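PDB 3OTX: adenosine kinase, putative from Trypanosoma brucei, which probably phosphorylates adenosine and related nucleoside analogues to their monophosphates with ATP, a step of purine salvage. Local coordinates for residues 68-73 against 299-304. The protein carries 1 engineered substitution. Numbering follows the deposited sequence.
Sequences LNVARV and AGDAFM. With AP5 (bis(adenosine)-5'-pentaphosphate), chain C.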
ATOM      1  N   LEU A  68       5.673   2.404  -1.391  1.00 12.14           N
ATOM      2  CA  LEU A  68       7.111   2.279  -1.293  1.00 11.01           C
ATOM      3  C   LEU A  68       7.470   1.247  -0.206  1.00 10.92           C
ATOM      4  O   LEU A  68       8.381   0.426  -0.376  1.00 11.94           O
ATOM      5  CB  LEU A  68       7.723   3.663  -1.011  1.00 13.89           C
ATOM      6  CG  LEU A  68       9.241   3.713  -1.041  1.00 11.90           C
ATOM      7  CD1 LEU A  68       9.736   3.222  -2.428  1.00 13.97           C
ATOM      8  CD2 LEU A  68       9.678   5.173  -0.805  1.00 14.93           C
ATOM      9  N   ASN A  69       6.720   1.238   0.901  1.00 13.08           N
ATOM     10  CA  ASN A  69       6.850   0.166   1.882  1.00 12.85           C
ATOM     11  C   ASN A  69       6.660  -1.236   1.249  1.00 11.55           C
ATOM     12  O   ASN A  69       7.445  -2.152   1.505  1.00 12.52           O
ATOM     13  CB  ASN A  69       5.803   0.327   2.976  1.00 12.05           C
ATOM     14  CG  ASN A  69       6.056   1.508   3.875  1.00 11.96           C
ATOM     15  OD1 ASN A  69       7.190   2.021   4.011  1.00 13.55           O
ATOM     16  ND2 ASN A  69       5.008   1.910   4.568  1.00 13.07           N
ATOM     17  N   VAL A  70       5.603  -1.355   0.442  1.00 11.90           N
ATOM     18  CA  VAL A  70       5.264  -2.629  -0.205  1.00 12.04           C
ATOM     19  C   VAL A  70       6.436  -3.043  -1.098  1.00 11.25           C
ATOM     20  O   VAL A  70       6.882  -4.198  -1.066  1.00 12.50           O
ATOM     21  CB  VAL A  70       3.968  -2.540  -1.033  1.00 12.18           C
ATOM     22  CG1 VAL A  70       3.782  -3.803  -1.880  1.00 14.65           C
ATOM     23  CG2 VAL A  70       2.755  -2.376  -0.107  1.00 11.47           C
ATOM     24  N   ALA A  71       6.930  -2.076  -1.883  1.00 10.91           N
ATOM     25  CA  ALA A  71       8.016  -2.364  -2.806  1.00 10.98           C
ATOM     26  C   ALA A  71       9.267  -2.815  -2.052  1.00 13.30           C
ATOM     27  O   ALA A  71       9.964  -3.747  -2.462  1.00 12.50           O
ATOM     28  CB  ALA A  71       8.348  -1.116  -3.610  1.00 12.84           C
ATOM     29  N   ARG A  72       9.553  -2.174  -0.921  1.00 13.34           N
ATOM     30  CA  ARG A  72      10.766  -2.500  -0.182  1.00 13.44           C
ATOM     31  C   ARG A  72      10.641  -3.859   0.485  1.00 12.92           C
ATOM     32  O   ARG A  72      11.607  -4.588   0.509  1.00 14.10           O
ATOM     33  CB  ARG A  72      11.113  -1.407   0.863  1.00 12.97           C
ATOM     34  CG  ARG A  72      11.567  -0.100   0.204  1.00 12.74           C
ATOM     35  CD  ARG A  72      11.598   1.042   1.229  1.00 14.76           C
ATOM     36  NE  ARG A  72      12.701   0.849   2.132  1.00 18.41           N
ATOM     37  CZ  ARG A  72      12.830   1.432   3.313  1.00 20.50           C
ATOM     38  NH1 ARG A  72      11.892   2.273   3.748  1.00 23.53           N
ATOM     39  NH2 ARG A  72      13.907   1.175   4.049  1.00 20.18           N
ATOM     40  N   VAL A  73       9.450  -4.209   0.986  1.00 13.45           N
ATOM     41  CA  VAL A  73       9.257  -5.539   1.579  1.00 12.58           C
ATOM     42  C   VAL A  73       9.348  -6.614   0.492  1.00 12.78           C
ATOM     43  O   VAL A  73      10.061  -7.613   0.693  1.00 13.44           O
ATOM     44  CB  VAL A  73       7.929  -5.624   2.311  1.00 12.09           C
ATOM     45  CG1 VAL A  73       7.654  -7.090   2.747  1.00 14.02           C
ATOM     46  CG2 VAL A  73       7.968  -4.687   3.548  1.00 14.51           C
ATOM     47  N   ALA A 299       1.187  -3.257   9.685  1.00 19.65           N
ATOM     48  CA  ALA A 299       1.295  -4.621   9.106  1.00 15.42           C
ATOM     49  C   ALA A 299       0.804  -4.720   7.669  1.00 13.80           C
ATOM     50  O   ALA A 299       1.117  -5.696   6.985  1.00 15.34           O
ATOM     51  CB  ALA A 299       0.463  -5.615   9.950  1.00 16.79           C
ATOM     52  N   GLY A 300       0.038  -3.733   7.206  1.00 13.46           N
ATOM     53  CA  GLY A 300      -0.691  -3.885   5.929  1.00 14.28           C
ATOM     54  C   GLY A 300       0.229  -3.894   4.726  1.00 14.41           C
ATOM     55  O   GLY A 300       0.192  -4.823   3.900  1.00 13.50           O
ATOM     56  N   ASP A 301       1.070  -2.870   4.622  1.00 14.48           N
ATOM     57  CA  ASP A 301       2.022  -2.837   3.510  1.00 11.42           C
ATOM     58  C   ASP A 301       2.959  -4.041   3.551  1.00 12.86           C
ATOM     59  O   ASP A 301       3.352  -4.573   2.496  1.00 12.90           O
ATOM     60  CB  ASP A 301       2.856  -1.552   3.554  1.00 11.14           C
ATOM     61  CG  ASP A 301       2.007  -0.304   3.398  1.00 14.63           C
ATOM     62  OD1 ASP A 301       0.926  -0.380   2.759  1.00 16.52           O
ATOM     63  OD2 ASP A 301       2.429   0.773   3.869  1.00 13.92           O
ATOM     64  N   ALA A 302       3.361  -4.461   4.745  1.00 13.08           N
ATOM     65  CA  ALA A 302       4.276  -5.606   4.863  1.00 14.17           C
ATOM     66  C   ALA A 302       3.601  -6.886   4.374  1.00 15.94           C
ATOM     67  O   ALA A 302       4.229  -7.683   3.656  1.00 15.14           O
ATOM     68  CB  ALA A 302       4.784  -5.753   6.285  1.00 13.84           C
ATOM     69  N   PHE A 303       2.321  -7.063   4.724  1.00 14.00           N
ATOM     70  CA  PHE A 303       1.570  -8.211   4.176  1.00 14.69           C
ATOM     71  C   PHE A 303       1.606  -8.172   2.640  1.00 13.58           C
ATOM     72  O   PHE A 303       1.912  -9.190   1.990  1.00 13.21           O
ATOM     73  CB  PHE A 303       0.102  -8.222   4.654  1.00 14.29           C
ATOM     74  CG  PHE A 303      -0.724  -9.289   3.970  1.00 12.72           C
ATOM     75  CD1 PHE A 303      -0.680 -10.598   4.429  1.00 15.68           C
ATOM     76  CD2 PHE A 303      -1.476  -8.974   2.856  1.00 12.00           C
ATOM     77  CE1 PHE A 303      -1.396 -11.594   3.797  1.00 16.19           C
ATOM     78  CE2 PHE A 303      -2.198  -9.969   2.194  1.00 13.58           C
ATOM     79  CZ  PHE A 303      -2.147 -11.293   2.668  1.00 15.05           C
ATOM     80  N   MET A 304       1.285  -7.012   2.061  1.00 13.66           N
ATOM     81  CA  MET A 304       1.210  -6.880   0.616  1.00 13.55           C
ATOM     82  C   MET A 304       2.578  -7.134  -0.037  1.00 12.50           C
ATOM     83  O   MET A 304       2.648  -7.778  -1.101  1.00 13.77           O
ATOM     84  CB  MET A 304       0.636  -5.522   0.225  1.00 14.26           C
ATOM     85  CG  MET A 304       0.376  -5.351  -1.240  1.00 17.88           C
ATOM     86  SD  MET A 304      -1.115  -6.272  -1.690  1.00 27.42           S
ATOM     87  CE  MET A 304      -0.601  -6.882  -3.263  1.00 27.70           C
TER
HETATM   88  PA  AP5 C 346      -3.829  -6.361   9.559  1.00 14.08           P
HETATM   89  O1A AP5 C 346      -3.965  -5.792  10.968  1.00 14.78           O
HETATM   90  O2A AP5 C 346      -5.101  -6.979   9.015  1.00 15.80           O
HETATM   91  O3A AP5 C 346      -3.356  -5.270   8.474  1.00 14.22           O
HETATM   92  PB  AP5 C 346      -3.798  -3.719   8.402  1.00 14.59           P
HETATM   93  O1B AP5 C 346      -5.054  -3.441   9.169  1.00 15.34           O
HETATM   94  O2B AP5 C 346      -3.772  -3.341   6.961  1.00 16.02           O
HETATM   95  O3B AP5 C 346      -2.554  -3.085   9.167  1.00 15.66           O
HETATM   96  PG  AP5 C 346      -2.316  -1.688   9.892  1.00 20.12           P
HETATM   97  O1G AP5 C 346      -1.235  -1.908  10.905  1.00 28.34           O
HETATM   98  O2G AP5 C 346      -3.526  -1.126  10.605  1.00 21.35           O
HETATM   99  O3G AP5 C 346      -1.761  -0.863   8.700  1.00 19.99           O
HETATM  100  PD  AP5 C 346      -1.280   0.679   8.624  1.00 19.89           P
HETATM  101  O1D AP5 C 346      -1.397   1.427   9.939  1.00 21.05           O
HETATM  102  O2D AP5 C 346      -1.969   1.242   7.413  1.00 20.75           O
HETATM  103  O3D AP5 C 346       0.298   0.482   8.375  1.00 16.42           O
HETATM  104  PE  AP5 C 346       1.014   0.274   6.943  1.00 18.91           P
HETATM  105  O1E AP5 C 346       0.170  -0.623   6.083  1.00 20.09           O
HETATM  106  O2E AP5 C 346       2.470  -0.123   7.172  1.00 21.15           O
HETATM  107  O5F AP5 C 346      -2.583  -7.370   9.569  1.00 13.22           O
HETATM  108  C5F AP5 C 346      -2.090  -7.935   8.354  1.00 13.47           C
HETATM  109  C4F AP5 C 346      -1.354  -9.213   8.673  1.00 11.80           C
HETATM  110  O4F AP5 C 346      -0.341  -8.963   9.657  1.00 15.07           O
HETATM  111  C3F AP5 C 346      -2.210 -10.295   9.326  1.00 14.08           C
HETATM  112  O3F AP5 C 346      -2.839 -11.069   8.334  1.00 15.69           O
HETATM  113  C2F AP5 C 346      -1.228 -11.045  10.180  1.00 17.57           C
HETATM  114  O2F AP5 C 346      -0.509 -11.959   9.391  1.00 17.61           O
HETATM  115  C1F AP5 C 346      -0.254  -9.945  10.615  1.00 14.42           C
HETATM  116  N9A AP5 C 346      -0.607  -9.321  11.923  1.00 15.43           N
HETATM  117  C8A AP5 C 346      -1.114  -8.034  12.127  1.00 13.65           C
HETATM  118  N7A AP5 C 346      -1.271  -7.861  13.468  1.00 16.39           N
HETATM  119  C5A AP5 C 346      -0.865  -8.985  14.104  1.00 16.49           C
HETATM  120  C6A AP5 C 346      -0.764  -9.344  15.430  1.00 22.18           C
HETATM  121  N6A AP5 C 346      -1.010  -8.477  16.416  1.00 26.43           N
HETATM  122  N1A AP5 C 346      -0.281 -10.591  15.745  1.00 25.29           N
HETATM  123  C2A AP5 C 346       0.130 -11.487  14.770  1.00 25.08           C
HETATM  124  N3A AP5 C 346       0.035 -11.111  13.448  1.00 18.78           N
HETATM  125  C4A AP5 C 346      -0.426  -9.887  13.122  1.00 17.69           C
HETATM  126  O5J AP5 C 346       0.961   1.755   6.278  1.00 19.13           O
HETATM  127  C5J AP5 C 346       1.629   2.834   6.910  1.00 17.96           C
HETATM  128  C4J AP5 C 346       2.084   3.729   5.770  1.00 11.65           C
HETATM  129  O4J AP5 C 346       0.964   4.407   5.179  1.00 15.56           O
HETATM  130  C3J AP5 C 346       2.991   4.881   6.215  1.00 12.83           C
HETATM  131  O3J AP5 C 346       4.327   4.552   5.832  1.00 14.33           O
HETATM  132  C2J AP5 C 346       2.435   6.119   5.493  1.00 14.02           C
HETATM  133  O2J AP5 C 346       3.435   6.899   4.847  1.00 14.13           O
HETATM  134  C1J AP5 C 346       1.503   5.500   4.481  1.00 14.74           C
HETATM  135  N9B AP5 C 346       0.443   6.410   4.022  1.00 10.32           N
HETATM  136  C8B AP5 C 346      -0.478   7.021   4.830  1.00 11.93           C
HETATM  137  N7B AP5 C 346      -1.244   7.808   4.030  1.00 14.87           N
HETATM  138  C5B AP5 C 346      -0.811   7.687   2.736  1.00  9.35           C
HETATM  139  C6B AP5 C 346      -1.240   8.253   1.529  1.00 10.20           C
HETATM  140  N6B AP5 C 346      -2.211   9.177   1.440  1.00 11.62           N
HETATM  141  N1B AP5 C 346      -0.521   7.910   0.417  1.00 11.27           N
HETATM  142  C2B AP5 C 346       0.498   6.986   0.403  1.00 11.88           C
HETATM  143  N3B AP5 C 346       0.948   6.463   1.598  1.00 11.58           N
HETATM  144  C4B AP5 C 346       0.263   6.794   2.733  1.00  9.40           C
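Asn69 and Asp301 join the N-terminal parts of two helices, 66-76 and 300-311, in the active site of this ribokinase-fold (PfkB family) enzyme. The polar link is a nearly straight hydrogen bond (170°) from Asn69 ND2 to Asp301 OD2, 2.9 Å long; it lies close to the amide plane but somewhat out of the carboxylate plane, on the anti side of OD2, the two planes being well turned from each other. Asn69 ND2 also donates to the ribose hydroxyl O3J of the bisubstrate-like inhibitor AP5 at 3.0 Å. Asp301 is the predicted proton acceptor. Its OD1 is hydrogen-bonded to Ser66 OG, whereas its OD2 lies 3.0 Å from AP5 O5J, the ester oxygen joining PE to C5J.

Backbone amides of the Gly-Ala-Gly-Asp anion-hole motif also grip the pentaphosphate: Ala299 N donates to AP5 O1G and Asp301 N to AP5 O1E. Gly300 brings its CA to 3.3 Å from AP5 O2B.

Van der Waals packing continues the contact, the short axes coming within 7.7 Å at -44°. Val70 spreads its methyls over helix 300-311: CG1, anti to the backbone N (chi1 170°), touches Met304 CG at 3.8 Å, and CG2 lies against the carbonyl oxygen Asp301 O. One turn on, Val73 CG1 lies 3.6 Å from Ala302 O, which also accepts a hydrogen bond from Thr327 OG1.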